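Local coordinates for putative 6-phosphogluconolactonase (PDB 3LHI), which probably hydrolyses 6-phosphogluconolactone to 6-phosphogluconate in the oxidative stage of the pentose phosphate pathway, at residues 34-39 against 127-132. Numbering follows the deposited sequence.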
# COMPACT_ATOMS: atom_id res chain seq x y z
N GLY A 34 8.88 18.14 -8.88
CA GLY A 34 7.92 18.41 -9.91
C GLY A 34 6.95 17.31 -10.21
O GLY A 34 6.14 17.42 -11.12
N GLY A 35 7.01 16.24 -9.41
CA GLY A 35 6.16 15.06 -9.58
C GLY A 35 6.27 14.23 -8.35
O GLY A 35 7.17 14.38 -7.55
N ALA A 36 5.26 13.37 -8.17
CA ALA A 36 5.23 12.47 -7.00
C ALA A 36 4.54 11.20 -7.39
O ALA A 36 3.69 11.21 -8.30
CB ALA A 36 4.51 13.12 -5.84
N VAL A 37 4.89 10.12 -6.72
CA VAL A 37 4.20 8.82 -6.85
C VAL A 37 3.71 8.39 -5.48
O VAL A 37 4.48 8.34 -4.51
CB VAL A 37 5.09 7.77 -7.50
CG1 VAL A 37 4.38 6.36 -7.48
CG2 VAL A 37 5.48 8.20 -8.91
N LEU A 38 2.40 8.12 -5.41
CA LEU A 38 1.72 7.65 -4.20
C LEU A 38 1.29 6.18 -4.43
O LEU A 38 0.63 5.87 -5.45
CB LEU A 38 0.44 8.48 -4.05
CG LEU A 38 -0.57 8.04 -2.97
CD1 LEU A 38 0.07 8.24 -1.58
CD2 LEU A 38 -1.90 8.76 -3.07
N ALA A 39 1.62 5.30 -3.49
CA ALA A 39 1.13 3.91 -3.51
C ALA A 39 0.20 3.76 -2.30
O ALA A 39 0.55 4.13 -1.18
CB ALA A 39 2.31 2.90 -3.45
N GLN A 127 9.15 3.83 -8.41
CA GLN A 127 9.37 3.86 -6.99
C GLN A 127 8.46 4.91 -6.33
O GLN A 127 8.55 6.10 -6.67
CB GLN A 127 10.83 4.20 -6.65
CG GLN A 127 11.16 4.34 -5.17
CD GLN A 127 11.17 3.03 -4.44
OE1 GLN A 127 12.05 2.18 -4.74
NE2 GLN A 127 10.26 2.85 -3.42
N PRO A 128 7.61 4.51 -5.38
CA PRO A 128 6.81 5.51 -4.73
C PRO A 128 7.58 6.48 -3.88
O PRO A 128 8.60 6.10 -3.30
CB PRO A 128 5.80 4.72 -3.90
CG PRO A 128 5.79 3.39 -4.56
CD PRO A 128 7.17 3.16 -5.09
N ASP A 129 7.09 7.73 -3.79
CA ASP A 129 7.58 8.71 -2.84
C ASP A 129 6.86 8.58 -1.52
O ASP A 129 7.41 8.85 -0.45
CB ASP A 129 7.38 10.10 -3.38
CG ASP A 129 8.12 10.30 -4.65
OD1 ASP A 129 9.39 10.17 -4.58
OD2 ASP A 129 7.49 10.53 -5.71
N VAL A 130 5.57 8.21 -1.59
CA VAL A 130 4.70 8.11 -0.40
C VAL A 130 3.94 6.79 -0.52
O VAL A 130 3.37 6.51 -1.58
CB VAL A 130 3.72 9.30 -0.29
CG1 VAL A 130 2.84 9.17 0.97
CG2 VAL A 130 4.49 10.64 -0.28
N LEU A 131 3.95 6.01 0.54
CA LEU A 131 3.28 4.69 0.59
C LEU A 131 2.39 4.66 1.81
O LEU A 131 2.81 5.04 2.91
CB LEU A 131 4.35 3.60 0.69
CG LEU A 131 3.89 2.20 1.09
CD1 LEU A 131 2.93 1.56 0.04
CD2 LEU A 131 5.13 1.30 1.29
N ILE A 132 1.13 4.24 1.64
CA ILE A 132 0.28 3.93 2.80
C ILE A 132 0.01 2.42 2.80
O ILE A 132 -0.54 1.84 1.85
CB ILE A 132 -1.05 4.72 2.88
CG1 ILE A 132 -0.83 6.23 2.80
CG2 ILE A 132 -1.79 4.35 4.19
CD1 ILE A 132 -0.69 6.74 1.41
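Val-37 O is gripped by two successive backbone amides of segment 127-132: Asp-129 N reaches it at 2.8 Å, tilted from the carbonyl plane, while Val-130 N, 3.1 Å from the same Val-37 O, lies nearly along the C=O axis. Asp-129 departs from the extended course that follows, and its side chain takes over the pairing here. A chi1 of -60° sets CG anti to the carbonyl carbon, and the end of the side chain lies nearer to 34-39 than its start; Asp-129 OD2 accepts a hydrogen bond from Val-37 N (2.8 Å), on its anti side. Both polar backbone atoms of Val-37 are thereby bound by Asp-129, whose OD1 makes a salt bridge to Lys-33, at the end of helix 11-33.

Beyond this start, regular parallel pairing sets in: Ala-39 N donates to Val-130 O (2.9 Å), and Ile-132 N to Ala-39 O. The two sheet faces are packed differently. On one, Leu-38 CD1 sits against Val-130 CG1 at 3.9 Å and also meets the side chain of Ile-132; helix 11-33 packs on Val-130 and Ile-132. On the other, Ala-39 CB touches both Pro-128 CG, 3.7 Å away, and Leu-131 CD1, with Met-178 of strand 175-178 touching all three residues. Strands 36-40 and 130-133, parallel within 11° over the short segments, are thus neighbours inside the sheet, flanked by 63-71 and 188-194, and exemplify the parallel core strands of the Rossmann-like alpha/beta fold, here with helix 11-33 packed on one face, to which the glucosamine-6-phosphate isomerase/6-phosphogluconolactonase family belongs.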